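Local coordinates for phosphoacetylglucosamine mutase (Aspergillus lentulus, PDB 5O9X), which probably interconverts the 6-phosphate and 1-phosphate of N-acetylglucosamine, and here holds glucose 1,6-bisphosphate, at residues R302-D307 with K447-T452; R308-A313 with V377-N382. The protein carries 1 engineered substitution. All coordinates share one frame; numbering follows the deposited sequence.

Interaction 1. Residues R302-D307 with K447-T452; sequences RLLDGD and KEWLAT
Leu304 reaches from strand 302-304 into the angle between Trp449 and Leu450. Leu304 CD2 lies over one face of the indole, 4.0 Å from the centroid of the five-membered ring of Trp449 and 13° off the ring normal, a CH-pi contact. Leu304 CD1 meets the six-membered ring instead, 3.6 Å from Trp449 CE3. The CB bond of Trp449 points toward the strand, and chi1 (-175°) sets CG anti to the backbone N. The same CD2 of Leu304 also packs 3.9 Å from CD1 of Leu450.

Leu450 extends the contact to Arg302: its CD2 lies 3.6 Å from Arg302 CG, the two side chains crossing at about a right angle. Arg302 contributes mainly its aliphatic base, and the chain bends at chi2 (-64°) before its guanidinium, whose NE forms a salt bridge with Asp296. Across the segments the contact is apolar; the indole NE1 of Trp449 is satisfied by the carbonyl of Arg308.

In the fold, helix 446-451 lies against an outermost strand, 301-304, of a five-stranded mixed sheet. Tyr292 and Phe294 of the adjacent strand 290-295 touch Trp449 and Leu450, while Ile309 and Leu312 of helix 306-324 also pack on the indole.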
# COMPACT_ATOMS: atom_id res chain seq x y z
N ARG A 302 -5.15 -21.64 -6.02
CA ARG A 302 -6.28 -20.68 -6.04
C ARG A 302 -5.84 -19.41 -5.32
O ARG A 302 -5.29 -19.47 -4.23
CB ARG A 302 -7.52 -21.21 -5.29
CG ARG A 302 -7.94 -22.61 -5.77
CD ARG A 302 -8.39 -22.56 -7.26
NE ARG A 302 -8.88 -23.86 -7.70
CZ ARG A 302 -9.40 -24.09 -8.92
NH1 ARG A 302 -9.46 -23.11 -9.84
NH2 ARG A 302 -9.82 -25.33 -9.20
N LEU A 303 -6.11 -18.30 -5.93
CA LEU A 303 -5.61 -17.02 -5.45
C LEU A 303 -6.71 -16.29 -4.72
O LEU A 303 -7.83 -16.23 -5.21
CB LEU A 303 -5.14 -16.14 -6.66
CG LEU A 303 -4.71 -14.69 -6.33
CD1 LEU A 303 -3.50 -14.66 -5.37
CD2 LEU A 303 -4.52 -13.94 -7.69
N LEU A 304 -6.37 -15.70 -3.55
CA LEU A 304 -7.30 -14.88 -2.80
C LEU A 304 -6.70 -13.53 -2.67
O LEU A 304 -6.04 -13.26 -1.67
CB LEU A 304 -7.71 -15.43 -1.42
CG LEU A 304 -8.41 -16.84 -1.51
CD1 LEU A 304 -8.14 -17.70 -0.24
CD2 LEU A 304 -9.89 -16.65 -1.76
N ASP A 305 -7.02 -12.65 -3.63
CA ASP A 305 -6.21 -11.40 -3.75
C ASP A 305 -6.80 -10.22 -2.97
O ASP A 305 -7.70 -10.43 -2.15
CB ASP A 305 -6.00 -11.04 -5.25
CG ASP A 305 -7.34 -10.59 -5.96
OD1 ASP A 305 -8.41 -10.35 -5.32
OD2 ASP A 305 -7.31 -10.43 -7.21
N GLY A 306 -6.34 -8.97 -3.24
CA GLY A 306 -6.86 -7.81 -2.46
C GLY A 306 -8.36 -7.62 -2.44
O GLY A 306 -8.95 -7.22 -1.41
N ASP A 307 -9.01 -7.87 -3.58
CA ASP A 307 -10.48 -7.74 -3.60
C ASP A 307 -11.19 -8.81 -2.84
O ASP A 307 -12.29 -8.59 -2.32
CB ASP A 307 -10.96 -7.68 -5.03
CG ASP A 307 -10.43 -6.44 -5.69
OD1 ASP A 307 -10.85 -5.31 -5.31
OD2 ASP A 307 -9.53 -6.56 -6.55
N LYS A 447 -11.43 -22.70 1.32
CA LYS A 447 -12.53 -23.23 0.46
C LYS A 447 -13.79 -22.33 0.48
O LYS A 447 -14.30 -21.99 -0.62
CB LYS A 447 -12.94 -24.68 0.91
CG LYS A 447 -14.11 -25.23 0.07
CD LYS A 447 -14.54 -26.63 0.52
CE LYS A 447 -15.53 -27.20 -0.52
NZ LYS A 447 -16.39 -28.24 0.06
N GLU A 448 -14.38 -22.04 1.67
CA GLU A 448 -15.59 -21.19 1.73
C GLU A 448 -15.38 -19.77 1.30
O GLU A 448 -16.24 -19.12 0.65
CB GLU A 448 -16.22 -21.18 3.16
CG GLU A 448 -16.90 -22.52 3.50
CD GLU A 448 -15.93 -23.60 3.92
OE1 GLU A 448 -14.86 -23.29 4.47
OE2 GLU A 448 -16.22 -24.77 3.71
N TRP A 449 -14.20 -19.23 1.61
CA TRP A 449 -13.90 -17.90 1.18
C TRP A 449 -13.79 -17.85 -0.38
O TRP A 449 -14.34 -16.96 -1.00
CB TRP A 449 -12.53 -17.48 1.84
CG TRP A 449 -12.09 -16.03 1.58
CD1 TRP A 449 -12.82 -15.00 0.98
CD2 TRP A 449 -10.82 -15.49 1.93
NE1 TRP A 449 -12.04 -13.85 0.97
CE2 TRP A 449 -10.81 -14.12 1.54
CE3 TRP A 449 -9.67 -16.03 2.51
CZ2 TRP A 449 -9.68 -13.30 1.70
CZ3 TRP A 449 -8.57 -15.20 2.71
CH2 TRP A 449 -8.57 -13.85 2.30
N LEU A 450 -13.09 -18.81 -0.97
CA LEU A 450 -13.02 -18.89 -2.44
C LEU A 450 -14.41 -19.03 -3.09
O LEU A 450 -14.67 -18.39 -4.14
CB LEU A 450 -12.07 -20.02 -2.92
CG LEU A 450 -11.75 -20.05 -4.46
CD1 LEU A 450 -10.76 -18.94 -4.78
CD2 LEU A 450 -11.18 -21.41 -4.76
N ALA A 451 -15.34 -19.73 -2.40
CA ALA A 451 -16.64 -19.99 -2.97
C ALA A 451 -17.58 -18.79 -2.96
O ALA A 451 -18.59 -18.79 -3.70
CB ALA A 451 -17.27 -21.26 -2.27
N THR A 452 -17.24 -17.70 -2.26
CA THR A 452 -18.04 -16.48 -2.30
C THR A 452 -18.41 -16.02 -3.72
O THR A 452 -19.54 -15.60 -3.97
CB THR A 452 -17.40 -15.30 -1.53
OG1 THR A 452 -16.04 -15.05 -1.98
CG2 THR A 452 -17.31 -15.61 0.01

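Interaction 2. Residues R308-A313 with V377-N382; sequences RIATLA and VYFEAN. With G16 (1,6-di-O-phosphono-alpha-D-glucopyranose), chain B.
Phe379 and Ala310 form the centre of this buried helix-on-strand contact, with their CA atoms 5.7 Å apart. In the apolar packing, Ala310 CB sits 3.7 Å from Phe379 CD2, and Val377, two residues back on the same side of the strand, brings CG1 to within 3.9 Å of Ala310 CB. That methyl, anti to the backbone N of Val377 (chi1 175°), also lies against the carbonyl O of Ala310, with Ala313 CB a looser neighbour.

The aromatic contact is made by Ile309, whose side chain crosses Phe379 at about a right angle. Ile309 CG2 stands 4.0 Å from the centroid of the Phe379 ring and 30° off the normal, an off-centre CH-pi contact displaced toward the CE1-CZ edge. CB of Ile309 lies over the same face, set less far from the ring axis.

Polar contacts belong to the end of 377-382, the sugar-binding loop of domain III in the phosphohexomutase family, here part of the glucose 1,6-bisphosphate pocket. The extended Glu380 side chain places its carboxylate against two sugar hydroxyls: G16 O3 donates to Glu380 OE1 at 2.5 Å, and G16 O4 to Glu380 OE2 at 2.8 Å. Asn382 ND2 adds a weak bond to G16 O4 at 2.9 Å. Gly362 N also bonds Glu380 OE2 and so helps fix the carboxylate; His384 serves both Asn382, through N, and the ligand, through NE2.

Helix 308-313, within 306-324, runs nearly antiparallel to strand 377-379 (166°), within 375-379 of a four-stranded mixed sheet. Strand 385-389 supplies Ile387 beside Ala313 and Val377, and Val435 of helix 428-442 touches Ile309.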
# COMPACT_ATOMS: atom_id res chain seq x y z
N ARG A 308 -10.58 -9.98 -2.75
CA ARG A 308 -11.11 -11.02 -1.83
C ARG A 308 -11.03 -10.60 -0.38
O ARG A 308 -11.95 -10.93 0.36
CB ARG A 308 -10.34 -12.38 -1.90
CG ARG A 308 -10.52 -13.00 -3.24
CD ARG A 308 -11.88 -13.75 -3.21
NE ARG A 308 -12.02 -14.37 -4.50
CZ ARG A 308 -12.91 -15.26 -4.87
NH1 ARG A 308 -13.90 -15.61 -4.03
NH2 ARG A 308 -12.84 -15.76 -6.11
N ILE A 309 -9.95 -9.91 -0.01
CA ILE A 309 -9.84 -9.37 1.37
C ILE A 309 -10.89 -8.27 1.58
O ILE A 309 -11.57 -8.26 2.60
CB ILE A 309 -8.38 -8.85 1.68
CG1 ILE A 309 -7.38 -10.04 1.48
CG2 ILE A 309 -8.31 -8.35 3.15
CD1 ILE A 309 -5.90 -9.67 1.58
N ALA A 310 -10.99 -7.34 0.63
CA ALA A 310 -11.98 -6.23 0.74
C ALA A 310 -13.39 -6.85 0.96
O ALA A 310 -14.18 -6.40 1.83
CB ALA A 310 -11.95 -5.42 -0.53
N THR A 311 -13.73 -7.81 0.13
CA THR A 311 -15.10 -8.37 0.19
C THR A 311 -15.34 -9.21 1.48
O THR A 311 -16.44 -9.19 2.05
CB THR A 311 -15.45 -9.18 -1.06
OG1 THR A 311 -14.48 -10.18 -1.29
CG2 THR A 311 -15.48 -8.24 -2.25
N LEU A 312 -14.31 -9.91 1.89
CA LEU A 312 -14.31 -10.63 3.17
C LEU A 312 -14.61 -9.62 4.32
O LEU A 312 -15.50 -9.83 5.16
CB LEU A 312 -12.95 -11.38 3.39
CG LEU A 312 -12.90 -12.19 4.72
CD1 LEU A 312 -13.83 -13.41 4.63
CD2 LEU A 312 -11.52 -12.61 5.11
N ALA A 313 -13.84 -8.53 4.36
CA ALA A 313 -14.00 -7.50 5.41
C ALA A 313 -15.37 -6.77 5.34
O ALA A 313 -16.00 -6.56 6.35
CB ALA A 313 -12.88 -6.45 5.27
N VAL A 377 -14.21 0.56 2.80
CA VAL A 377 -13.30 -0.60 2.70
C VAL A 377 -12.55 -0.31 1.39
O VAL A 377 -13.18 -0.13 0.34
CB VAL A 377 -14.06 -1.90 2.58
CG1 VAL A 377 -13.08 -3.09 2.35
CG2 VAL A 377 -14.86 -2.13 3.87
N TYR A 378 -11.21 -0.25 1.43
CA TYR A 378 -10.51 -0.09 0.14
C TYR A 378 -9.26 -0.95 -0.03
O TYR A 378 -8.36 -0.89 0.79
CB TYR A 378 -10.21 1.38 -0.13
CG TYR A 378 -9.36 2.11 0.89
CD1 TYR A 378 -7.96 2.35 0.69
CD2 TYR A 378 -9.96 2.60 2.04
CE1 TYR A 378 -7.23 3.06 1.68
CE2 TYR A 378 -9.24 3.27 3.01
CZ TYR A 378 -7.93 3.54 2.80
OH TYR A 378 -7.37 4.25 3.83
N PHE A 379 -9.27 -1.79 -1.05
CA PHE A 379 -8.10 -2.63 -1.42
C PHE A 379 -7.79 -2.50 -2.91
O PHE A 379 -8.74 -2.37 -3.68
CB PHE A 379 -8.34 -4.11 -1.02
CG PHE A 379 -8.10 -4.37 0.45
CD1 PHE A 379 -6.93 -4.96 0.88
CD2 PHE A 379 -9.09 -4.00 1.41
CE1 PHE A 379 -6.68 -5.19 2.24
CE2 PHE A 379 -8.86 -4.20 2.78
CZ PHE A 379 -7.65 -4.82 3.17
N GLU A 380 -6.52 -2.61 -3.32
CA GLU A 380 -6.18 -2.84 -4.69
C GLU A 380 -6.03 -4.33 -4.81
O GLU A 380 -5.72 -4.98 -3.78
CB GLU A 380 -4.86 -2.11 -5.03
CG GLU A 380 -5.10 -0.59 -4.97
CD GLU A 380 -3.85 0.18 -5.32
OE1 GLU A 380 -2.95 0.30 -4.46
OE2 GLU A 380 -3.76 0.65 -6.44
N ALA A 381 -6.27 -4.87 -6.01
CA ALA A 381 -6.14 -6.32 -6.25
C ALA A 381 -4.78 -6.84 -5.80
O ALA A 381 -4.67 -8.01 -5.42
CB ALA A 381 -6.42 -6.62 -7.78
N ASN A 382 -3.72 -6.01 -5.93
CA ASN A 382 -2.35 -6.44 -5.62
C ASN A 382 -2.16 -6.64 -4.10
O ASN A 382 -1.06 -7.04 -3.67
CB ASN A 382 -1.31 -5.37 -6.14
CG ASN A 382 -1.45 -4.00 -5.48
OD1 ASN A 382 -1.88 -3.89 -4.35
ND2 ASN A 382 -1.06 -2.94 -6.19
C1 G16 B . 2.62 1.18 -5.42
C2 G16 B . 1.38 1.93 -4.94
C3 G16 B . 0.10 1.10 -5.27
C4 G16 B . -0.04 0.72 -6.74
C5 G16 B . 1.23 -0.02 -7.15
C6 G16 B . 1.39 -0.22 -8.64
O1 G16 B . 2.72 -0.06 -4.70
O2 G16 B . 1.41 2.28 -3.52
O3 G16 B . -0.97 1.80 -4.77
O4 G16 B . -1.19 -0.18 -7.06
O5 G16 B . 2.42 0.75 -6.88
O6 G16 B . 1.42 1.15 -9.26
P G16 B . 1.70 1.27 -10.85
O1P G16 B . 0.72 0.33 -11.60
O2P G16 B . 3.14 0.79 -11.12
O3P G16 B . 1.61 2.76 -11.24
P' G16 B . 4.01 -0.44 -3.77
O1X G16 B . 4.52 0.87 -3.10
O2X G16 B . 5.15 -0.90 -4.73
O3X G16 B . 3.64 -1.60 -2.91

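Helix 306-324 joins the two contacts: its first two residues fall in interaction 1 and the following six in interaction 2, with centres about 11 Å apart. Along the chain the order is 302-307, 308-313, 377-382, 447-452, so interaction 2 is nested inside the loop closed by interaction 1. Two probable hydrogen bonds tie them together, Gly306 N to Ala381 O (2.9 Å) and Arg308 NH1 to Leu450 O (2.9 Å). Strand 301-304 edges the five-stranded sheet and strand 375-379 lies within the four-stranded one, so the helix connects two sheets. Through the Gly306 bond its N-terminal end is joined to the sugar-binding loop that carries Glu380 and Asn382.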